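Local coordinates for protein CRISPR system Cmr subunit Cmr6 (Pyrococcus furiosus, PDB 4W8V) that binds RNA as part of the type III-B Cmr ribonucleoprotein complex of CRISPR immunity, where together with Cmr1 it caps the elongated assembly, at residues S33-E36 / T37-L41; A54-G57 / V58-L62; D127-I130 / R131-T135; V222-A225 / L226-L229. One frame throughout, in Å; residues are numbered along the deposited sequence.

Contact 1: residues S33-E36 / T37-L41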
loop_
_atom_site.group_PDB
_atom_site.type_symbol
_atom_site.label_atom_id
_atom_site.label_comp_id
_atom_site.label_asym_id
_atom_site.label_seq_id
_atom_site.Cartn_x
_atom_site.Cartn_y
_atom_site.Cartn_z
ATOM N N SER A 33 20.039 -0.170 -9.057
ATOM C CA SER A 33 20.613 -0.656 -10.306
ATOM C C SER A 33 20.909 0.493 -11.297
ATOM O O SER A 33 20.395 1.608 -11.167
ATOM C CB SER A 33 19.670 -1.643 -10.974
ATOM O OG SER A 33 18.850 -0.968 -11.897
ATOM N N VAL A 34 21.749 0.212 -12.279
ATOM C CA VAL A 34 22.075 1.173 -13.329
ATOM C C VAL A 34 20.838 1.624 -14.088
ATOM O O VAL A 34 20.699 2.809 -14.439
ATOM C CB VAL A 34 23.080 0.577 -14.310
ATOM C CG1 VAL A 34 23.205 1.440 -15.530
ATOM C CG2 VAL A 34 24.426 0.437 -13.623
ATOM N N TYR A 35 19.936 0.685 -14.347
ATOM C CA TYR A 35 18.663 1.037 -14.962
ATOM C C TYR A 35 17.899 2.046 -14.110
ATOM O O TYR A 35 17.554 3.126 -14.592
ATOM C CB TYR A 35 17.815 -0.199 -15.183
ATOM C CG TYR A 35 16.596 0.084 -15.996
ATOM C CD1 TYR A 35 16.693 0.675 -17.266
ATOM C CD2 TYR A 35 15.338 -0.227 -15.504
ATOM C CE1 TYR A 35 15.547 0.942 -18.009
ATOM C CE2 TYR A 35 14.223 0.034 -16.220
ATOM C CZ TYR A 35 14.318 0.608 -17.490
ATOM O OH TYR A 35 13.152 0.820 -18.163
ATOM N N GLU A 36 17.690 1.721 -12.829
ATOM C CA GLU A 36 16.938 2.607 -11.953
ATOM C C GLU A 36 17.554 3.992 -11.862
ATOM O O GLU A 36 16.823 4.993 -11.805
ATOM C CB GLU A 36 16.800 2.038 -10.526
ATOM C CG GLU A 36 15.937 0.795 -10.421
ATOM C CD GLU A 36 16.051 0.128 -9.024
ATOM O OE1 GLU A 36 17.189 -0.139 -8.582
ATOM O OE2 GLU A 36 15.006 -0.118 -8.389
ATOM N N THR A 37 18.880 4.049 -11.807
ATOM C CA THR A 37 19.589 5.322 -11.790
ATOM C C THR A 37 19.413 6.056 -13.134
ATOM O O THR A 37 19.227 7.278 -13.188
ATOM C CB THR A 37 21.077 5.112 -11.524
ATOM O OG1 THR A 37 21.258 4.525 -10.225
ATOM C CG2 THR A 37 21.821 6.429 -11.585
ATOM N N SER A 38 19.438 5.303 -14.219
ATOM C CA SER A 38 19.283 5.916 -15.552
ATOM C C SER A 38 17.939 6.639 -15.703
ATOM O O SER A 38 17.889 7.835 -15.971
ATOM C CB SER A 38 19.434 4.859 -16.641
ATOM O OG SER A 38 20.773 4.416 -16.696
ATOM N N ILE A 39 16.846 5.911 -15.540
ATOM C CA ILE A 39 15.521 6.514 -15.549
ATOM C C ILE A 39 15.404 7.688 -14.574
ATOM O O ILE A 39 14.914 8.749 -14.938
ATOM C CB ILE A 39 14.437 5.466 -15.200
ATOM C CG1 ILE A 39 14.483 4.316 -16.219
ATOM C CG2 ILE A 39 13.050 6.122 -15.158
ATOM C CD1 ILE A 39 13.685 4.592 -17.485
ATOM N N ARG A 40 15.874 7.513 -13.338
ATOM C CA ARG A 40 15.630 8.537 -12.321
ATOM C C ARG A 40 16.382 9.840 -12.622
ATOM O O ARG A 40 15.817 10.924 -12.538
ATOM C CB ARG A 40 16.004 8.020 -10.917
ATOM C CG ARG A 40 15.694 8.995 -9.785
ATOM C CD ARG A 40 15.859 8.365 -8.379
ATOM N NE ARG A 40 17.252 8.207 -7.989
ATOM C CZ ARG A 40 18.003 9.194 -7.518
ATOM N NH1 ARG A 40 17.492 10.405 -7.359
ATOM N NH2 ARG A 40 19.262 8.962 -7.195
ATOM N N LEU A 41 17.657 9.733 -12.962
ATOM C CA LEU A 41 18.452 10.928 -13.214
ATOM C C LEU A 41 18.062 11.599 -14.541
ATOM O O LEU A 41 17.848 12.808 -14.595
ATOM C CB LEU A 41 19.947 10.599 -13.213
ATOM C CG LEU A 41 20.574 10.042 -11.922
ATOM C CD1 LEU A 41 22.094 10.041 -12.022
ATOM C CD2 LEU A 41 20.126 10.805 -10.675
#
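Ile39 lays its CG1 over one face of the Tyr35 ring, 4.1 Å from the ring centroid and 20° off the normal, a CH-pi contact between side chains one helical turn apart. The tyrosine takes part because its CG stands anti to the backbone N (chi1 -171°), which swings the ring along the helix; the two side chains then run side by side in the same direction, and Ile39 CD1 ends 3.9 Å from Tyr35 OH. The other contacts are polar and belong to the start of the helix. Ser33 is the N-cap: Glu36 N donates to Ser33 OG at 3.1 Å, almost straight at 175°, while Ser33 N returns a bond of 2.9 Å to Glu36 OE1, on the lone pair facing away from the other oxygen. This reciprocal pair is a capping box. Two carbonyls of the first turn are gripped twice. Ser33 O takes Thr37 N and, from above its plane, Thr37 OG1 at 3.2 Å; Val34 O receives Ser38 N and Ser38 OG from opposite faces, the hydroxyl at 2.8 Å. Arg40 turns to the loops before and after, with a salt bridge to Glu32 and a hydrogen bond to the carbonyl of Gly46. Helix 34-43 sits at the surface, following strand 25-28 of the three-stranded sheet and preceding the long helix 52-68.

Contact 2: residues A54-G57 / V58-L62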
loop_
_atom_site.group_PDB
_atom_site.type_symbol
_atom_site.label_atom_id
_atom_site.label_comp_id
_atom_site.label_asym_id
_atom_site.label_seq_id
_atom_site.Cartn_x
_atom_site.Cartn_y
_atom_site.Cartn_z
ATOM N N ALA A 54 5.567 -2.052 -2.163
ATOM C CA ALA A 54 5.060 -1.096 -1.186
ATOM C C ALA A 54 3.581 -0.775 -1.432
ATOM O O ALA A 54 2.817 -0.627 -0.485
ATOM C CB ALA A 54 5.884 0.176 -1.192
ATOM N N ILE A 55 3.179 -0.672 -2.697
ATOM C CA ILE A 55 1.772 -0.453 -3.021
ATOM C C ILE A 55 0.948 -1.653 -2.555
ATOM O O ILE A 55 -0.110 -1.489 -1.943
ATOM C CB ILE A 55 1.575 -0.201 -4.527
ATOM C CG1 ILE A 55 2.180 1.158 -4.881
ATOM C CG2 ILE A 55 0.082 -0.229 -4.905
ATOM C CD1 ILE A 55 1.795 1.670 -6.227
ATOM N N LYS A 56 1.472 -2.855 -2.787
ATOM C CA LYS A 56 0.831 -4.080 -2.316
ATOM C C LYS A 56 0.717 -4.145 -0.791
ATOM O O LYS A 56 -0.321 -4.516 -0.260
ATOM C CB LYS A 56 1.614 -5.291 -2.813
ATOM C CG LYS A 56 0.912 -6.607 -2.596
ATOM C CD LYS A 56 1.747 -7.767 -3.092
ATOM C CE LYS A 56 0.872 -8.994 -3.256
ATOM N NZ LYS A 56 1.626 -10.231 -3.582
ATOM N N GLY A 57 1.797 -3.803 -0.096
ATOM C CA GLY A 57 1.822 -3.806 1.354
ATOM C C GLY A 57 0.796 -2.904 2.009
ATOM O O GLY A 57 -0.002 -3.354 2.837
ATOM N N VAL A 58 0.813 -1.626 1.651
ATOM C CA VAL A 58 -0.170 -0.695 2.186
ATOM C C VAL A 58 -1.617 -1.120 1.844
ATOM O O VAL A 58 -2.523 -0.933 2.651
ATOM C CB VAL A 58 0.096 0.740 1.691
ATOM C CG1 VAL A 58 -0.122 0.852 0.171
ATOM C CG2 VAL A 58 -0.777 1.744 2.446
ATOM N N THR A 59 -1.831 -1.717 0.669
ATOM C CA THR A 59 -3.166 -2.179 0.275
ATOM C C THR A 59 -3.580 -3.438 1.043
ATOM O O THR A 59 -4.726 -3.556 1.436
ATOM C CB THR A 59 -3.251 -2.458 -1.250
ATOM O OG1 THR A 59 -2.906 -1.279 -1.968
ATOM C CG2 THR A 59 -4.651 -2.850 -1.653
ATOM N N ARG A 60 -2.655 -4.381 1.214
ATOM C CA ARG A 60 -2.795 -5.480 2.171
ATOM C C ARG A 60 -3.231 -4.970 3.550
ATOM O O ARG A 60 -4.189 -5.449 4.144
ATOM C CB ARG A 60 -1.465 -6.219 2.384
ATOM C CG ARG A 60 -1.035 -7.290 1.417
ATOM C CD ARG A 60 0.179 -7.977 2.067
ATOM N NE ARG A 60 0.976 -8.800 1.163
ATOM C CZ ARG A 60 0.788 -10.101 0.974
ATOM N NH1 ARG A 60 -0.192 -10.724 1.605
ATOM N NH2 ARG A 60 1.564 -10.774 0.138
ATOM N N HIS A 61 -2.461 -4.014 4.052
ATOM C CA HIS A 61 -2.636 -3.459 5.382
ATOM C C HIS A 61 -4.026 -2.912 5.570
ATOM O O HIS A 61 -4.671 -3.155 6.593
ATOM C CB HIS A 61 -1.605 -2.356 5.628
ATOM C CG HIS A 61 -1.679 -1.741 6.989
ATOM N ND1 HIS A 61 -2.597 -0.764 7.316
ATOM C CD2 HIS A 61 -0.922 -1.929 8.099
ATOM C CE1 HIS A 61 -2.418 -0.397 8.575
ATOM N NE2 HIS A 61 -1.410 -1.083 9.069
ATOM N N LEU A 62 -4.483 -2.172 4.571
ATOM C CA LEU A 62 -5.827 -1.620 4.553
ATOM C C LEU A 62 -6.861 -2.704 4.805
ATOM O O LEU A 62 -7.757 -2.537 5.641
ATOM C CB LEU A 62 -6.100 -0.935 3.212
ATOM C CG LEU A 62 -7.523 -0.453 2.934
ATOM C CD1 LEU A 62 -7.995 0.526 3.980
ATOM C CD2 LEU A 62 -7.592 0.185 1.553
HETATM O O HOH W 1 4.042 -10.982 -1.220
#
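Lys56 and Arg60, one turn apart on helix 52-68, bring two positive ends together, with Lys56 NZ 3.8 Å from Arg60 NH2. The lysine chain is fully extended and the arginine chain crosses it at a slant. A water lies in the guanidinium plane at its edge, accepting from Arg60 NH2 at 2.8 Å and, weakly, from Lys56 NZ. The amine finds a stronger partner in the carbonyl of Phe133, and Arg60 NH1 donates to Tyr64 OH; these acceptors probably ease the cost of the like charges.

Ile55 O is held twice: Thr59 N at 3.1 Å and Thr59 OG1 at 2.8 Å come in from opposite faces of the carbonyl plane. The hydroxyl can do this because it sits beside its own backbone N (chi1 -58°), folded back along the helix.

Val58 packs on the backbone: its CG1 lies between its own N and carbonyl carbon, a position that sets it 3.2 Å from Ile55 O. Ile55 and Thr59 both rest on Val222 of helix 212-228, and Ile55 also meets Phe144 of strand 143-149. A threonine hydroxyl returning to the carbonyl four residues back is a familiar alpha-helical motif, here in a central helix of this RAMP-superfamily domain.

Contact 3: residues D127-I130 / R131-T135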
loop_
_atom_site.group_PDB
_atom_site.type_symbol
_atom_site.label_atom_id
_atom_site.label_comp_id
_atom_site.label_asym_id
_atom_site.label_seq_id
_atom_site.Cartn_x
_atom_site.Cartn_y
_atom_site.Cartn_z
ATOM N N ASP A 127 -12.036 -14.946 -0.426
ATOM C CA ASP A 127 -11.517 -15.689 -1.569
ATOM C C ASP A 127 -10.951 -14.761 -2.631
ATOM O O ASP A 127 -9.904 -15.034 -3.205
ATOM C CB ASP A 127 -12.604 -16.572 -2.173
ATOM C CG ASP A 127 -12.954 -17.741 -1.287
ATOM O OD1 ASP A 127 -12.051 -18.232 -0.580
ATOM O OD2 ASP A 127 -14.127 -18.168 -1.298
ATOM N N GLU A 128 -11.645 -13.664 -2.893
ATOM C CA GLU A 128 -11.175 -12.704 -3.879
ATOM C C GLU A 128 -9.883 -12.057 -3.402
ATOM O O GLU A 128 -9.004 -11.748 -4.209
ATOM C CB GLU A 128 -12.245 -11.650 -4.164
ATOM C CG GLU A 128 -13.456 -12.194 -4.918
ATOM C CD GLU A 128 -14.198 -11.126 -5.694
ATOM O OE1 GLU A 128 -14.826 -10.260 -5.056
ATOM O OE2 GLU A 128 -14.150 -11.147 -6.945
ATOM N N LEU A 129 -9.768 -11.876 -2.087
ATOM C CA LEU A 129 -8.580 -11.272 -1.491
ATOM C C LEU A 129 -7.433 -12.269 -1.465
ATOM O O LEU A 129 -6.278 -11.893 -1.653
ATOM C CB LEU A 129 -8.865 -10.772 -0.070
ATOM C CG LEU A 129 -9.821 -9.592 0.071
ATOM C CD1 LEU A 129 -10.237 -9.397 1.513
ATOM C CD2 LEU A 129 -9.181 -8.327 -0.465
ATOM N N ILE A 130 -7.757 -13.535 -1.215
ATOM C CA ILE A 130 -6.788 -14.604 -1.380
ATOM C C ILE A 130 -6.242 -14.577 -2.813
ATOM O O ILE A 130 -5.040 -14.683 -3.026
ATOM C CB ILE A 130 -7.402 -15.983 -1.058
ATOM C CG1 ILE A 130 -7.582 -16.138 0.457
ATOM C CG2 ILE A 130 -6.511 -17.105 -1.573
ATOM C CD1 ILE A 130 -8.342 -17.386 0.866
ATOM N N ARG A 131 -7.117 -14.395 -3.791
ATOM C CA ARG A 131 -6.674 -14.367 -5.179
ATOM C C ARG A 131 -5.871 -13.109 -5.527
ATOM O O ARG A 131 -4.903 -13.181 -6.278
ATOM C CB ARG A 131 -7.878 -14.494 -6.113
ATOM C CG ARG A 131 -8.599 -15.824 -5.985
ATOM C CD ARG A 131 -9.859 -15.823 -6.809
ATOM N NE ARG A 131 -9.566 -15.372 -8.160
ATOM C CZ ARG A 131 -10.424 -14.723 -8.935
ATOM N NH1 ARG A 131 -11.645 -14.447 -8.494
ATOM N NH2 ARG A 131 -10.049 -14.348 -10.152
ATOM N N ILE A 132 -6.270 -11.964 -4.983
ATOM C CA ILE A 132 -5.598 -10.704 -5.286
ATOM C C ILE A 132 -4.158 -10.681 -4.782
ATOM O O ILE A 132 -3.235 -10.369 -5.543
ATOM C CB ILE A 132 -6.375 -9.510 -4.696
ATOM C CG1 ILE A 132 -7.673 -9.290 -5.477
ATOM C CG2 ILE A 132 -5.536 -8.235 -4.727
ATOM C CD1 ILE A 132 -8.551 -8.187 -4.915
ATOM N N PHE A 133 -3.971 -11.041 -3.513
ATOM C CA PHE A 133 -2.687 -10.897 -2.835
ATOM C C PHE A 133 -1.891 -12.203 -2.763
ATOM O O PHE A 133 -0.660 -12.192 -2.680
ATOM C CB PHE A 133 -2.899 -10.353 -1.417
ATOM C CG PHE A 133 -3.524 -8.990 -1.380
ATOM C CD1 PHE A 133 -2.780 -7.866 -1.710
ATOM C CD2 PHE A 133 -4.853 -8.825 -1.017
ATOM C CE1 PHE A 133 -3.348 -6.604 -1.682
ATOM C CE2 PHE A 133 -5.420 -7.559 -0.988
ATOM C CZ PHE A 133 -4.665 -6.454 -1.326
ATOM N N GLY A 134 -2.602 -13.324 -2.796
ATOM C CA GLY A 134 -1.982 -14.624 -2.639
ATOM C C GLY A 134 -1.850 -14.959 -1.172
ATOM O O GLY A 134 -2.149 -14.140 -0.314
ATOM N N THR A 135 -1.424 -16.183 -0.887
ATOM C CA THR A 135 -1.141 -16.625 0.470
ATOM C C THR A 135 0.134 -17.453 0.481
ATOM O O THR A 135 0.882 -17.478 -0.491
ATOM C CB THR A 135 -2.282 -17.472 1.060
ATOM O OG1 THR A 135 -2.451 -18.659 0.280
ATOM C CG2 THR A 135 -3.588 -16.696 1.075
#
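Ile130 O takes the amide of Gly134 at 2.8 Å, the last of four successive i to i+4 bonds on helix 122-133, its N-H...O angle bent to 132°. Gly134 has positive phi (85°) and turns the chain out of the helix, leaving Thr135 beside Ile130. The Thr135 and Ile130 side chains cross obliquely, with Thr135 CG2 4.0 Å from Ile130 CG2, while Pro93 of helix 93-96 touches both residues. A glycine with positive phi just after the last helical residue is a common way to end an alpha-helix, and here it lies in the helical part of the RAMP-superfamily domain. On another side of the helix, Leu129 CD2 meets the edge of the Phe133 ring, in its plane, 3.9 Å from CE2; the two side chains point the same way. Phe133 CG stands beside its own backbone N (chi1 -62°), which brings Phe133 CD2 to 3.4 Å from Leu129 O. One ring face is covered over its centre by CG2 of the adjacent Ile132. Glu128 OE2 and Arg131 NH1 are 4.4 Å apart, too far for a salt bridge, and the oxygen lies well out of the guanidinium plane. Both groups have other partners: Glu128 forms salt bridges with Lys217 and Lys120, and Arg131 with Asp211 and Glu141.

Contact 4: residues V222-A225 / L226-L229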
loop_
_atom_site.group_PDB
_atom_site.type_symbol
_atom_site.label_atom_id
_atom_site.label_comp_id
_atom_site.label_asym_id
_atom_site.label_seq_id
_atom_site.Cartn_x
_atom_site.Cartn_y
_atom_site.Cartn_z
ATOM N N VAL A 222 -6.270 0.012 -4.122
ATOM C CA VAL A 222 -5.006 0.740 -4.201
ATOM C C VAL A 222 -5.245 2.248 -4.133
ATOM O O VAL A 222 -4.534 2.977 -3.423
ATOM C CB VAL A 222 -4.256 0.362 -5.492
ATOM C CG1 VAL A 222 -3.191 1.396 -5.850
ATOM C CG2 VAL A 222 -3.657 -1.027 -5.355
ATOM N N LYS A 223 -6.264 2.698 -4.869
ATOM C CA LYS A 223 -6.753 4.063 -4.800
ATOM C C LYS A 223 -7.031 4.453 -3.366
ATOM O O LYS A 223 -6.558 5.480 -2.874
ATOM C CB LYS A 223 -8.050 4.222 -5.611
ATOM C CG LYS A 223 -7.913 4.885 -6.970
ATOM C CD LYS A 223 -9.266 4.972 -7.695
ATOM C CE LYS A 223 -10.111 6.132 -7.174
ATOM N NZ LYS A 223 -9.542 7.455 -7.559
ATOM N N LEU A 224 -7.866 3.645 -2.728
ATOM C CA LEU A 224 -8.281 3.870 -1.360
ATOM C C LEU A 224 -7.061 3.988 -0.453
ATOM O O LEU A 224 -6.953 4.901 0.362
ATOM C CB LEU A 224 -9.199 2.728 -0.915
ATOM C CG LEU A 224 -9.923 2.771 0.423
ATOM C CD1 LEU A 224 -10.601 4.116 0.638
ATOM C CD2 LEU A 224 -10.933 1.640 0.435
ATOM N N ALA A 225 -6.114 3.081 -0.628
ATOM C CA ALA A 225 -4.943 3.028 0.247
ATOM C C ALA A 225 -3.980 4.210 0.031
ATOM O O ALA A 225 -3.378 4.708 0.983
ATOM C CB ALA A 225 -4.221 1.684 0.050
ATOM N N LEU A 226 -3.861 4.694 -1.204
ATOM C CA LEU A 226 -2.945 5.808 -1.496
ATOM C C LEU A 226 -3.490 7.142 -1.005
ATOM O O LEU A 226 -2.731 8.046 -0.669
ATOM C CB LEU A 226 -2.655 5.900 -2.999
ATOM C CG LEU A 226 -1.975 4.702 -3.681
ATOM C CD1 LEU A 226 -1.756 4.980 -5.195
ATOM C CD2 LEU A 226 -0.668 4.304 -3.019
ATOM N N ARG A 227 -4.807 7.279 -0.989
ATOM C CA ARG A 227 -5.435 8.509 -0.534
ATOM C C ARG A 227 -5.444 8.578 0.988
ATOM O O ARG A 227 -5.068 9.588 1.561
ATOM C CB ARG A 227 -6.861 8.588 -1.072
ATOM C CG ARG A 227 -7.578 9.902 -0.849
ATOM C CD ARG A 227 -9.021 9.782 -1.326
ATOM N NE ARG A 227 -9.773 8.835 -0.511
ATOM C CZ ARG A 227 -10.760 8.064 -0.959
ATOM N NH1 ARG A 227 -11.121 8.111 -2.229
ATOM N NH2 ARG A 227 -11.386 7.240 -0.128
ATOM N N ASP A 228 -5.832 7.487 1.643
ATOM C CA ASP A 228 -6.092 7.533 3.081
ATOM C C ASP A 228 -4.972 6.989 3.986
ATOM O O ASP A 228 -4.898 7.365 5.148
ATOM C CB ASP A 228 -7.411 6.808 3.387
ATOM C CG ASP A 228 -8.627 7.519 2.774
ATOM O OD1 ASP A 228 -8.491 8.687 2.345
ATOM O OD2 ASP A 228 -9.720 6.921 2.728
ATOM N N LEU A 229 -4.089 6.140 3.474
ATOM C CA LEU A 229 -2.998 5.605 4.296
ATOM C C LEU A 229 -1.629 6.164 3.891
ATOM O O LEU A 229 -0.840 6.566 4.732
ATOM C CB LEU A 229 -2.981 4.079 4.226
ATOM C CG LEU A 229 -4.283 3.443 4.728
ATOM C CD1 LEU A 229 -4.235 1.923 4.687
ATOM C CD2 LEU A 229 -4.574 3.913 6.135
#
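Leu224 has its CG anti to the backbone N (chi1 -173°) and Arg227 does the same (chi1 -172°), whereas Asp228 turns CG beside its own N (chi1 -65°). These choices gather one methyl, one guanidinium and one carboxylate at the same flank of helix 212-228. Leu224 CD1 lies 3.3 Å from Arg227 NH2 and 3.6 Å from Asp228 OD2, the leucine side chain crossing both at a slant. The arginine, bent at its third torsion, curls round to its neighbour in sequence: Arg227 NE forms a salt bridge with Asp228 OD1 at 3.1 Å. The oxygen is almost in the guanidinium plane, yet the arginine meets the carboxylate from above its plane. A second bond, from Arg227 NH2 to Asp228 OD2, is weak at 3.3 Å.

On the side facing the four-stranded sheet, Val222 and Leu226 run alongside each other, with Val222 CG1 3.9 Å from Leu226 CD1, and both touch Val205 of strand 202-209. Leu226 CG also presses on the carbonyl of Val222, 3.1 Å from its O. The backbone keeps helical i to i+4 bonds as far as Leu229 N, which reaches Ala225 O at 3.0 Å.

Helix 108-116 supplies further charges: Glu112 binds Arg227 NH2 and Arg108 binds Asp228 OD2. The polar flank is therefore an alternating network of two acids and two arginines, which would probably balance one another's charge and tie the end of this helix to helix 108-116, while the apolar pair seats it against the sheet.

In the fold
Along the chain the contacts come in series, from contact 1 to contact 4, each within or at the end of a single helix. Contact 2, on helix 52-68, has its centre about 3 Å from that of the chain and touches two others. Contact 3 is about 13 Å away between centres, joined through Phe133; contact 4 is about 9 Å away, joined through Val222, Leu224 and Leu229. Contacts 3 and 4 do not touch, their nearest atoms being about 7 Å apart, although helices 122-133 and 212-228 also meet directly. These three form one helical cluster, with helices 52-68 and 212-228 against the four-stranded sheet; contact 1 lies at the surface, its centre about 25 Å from that of contact 2.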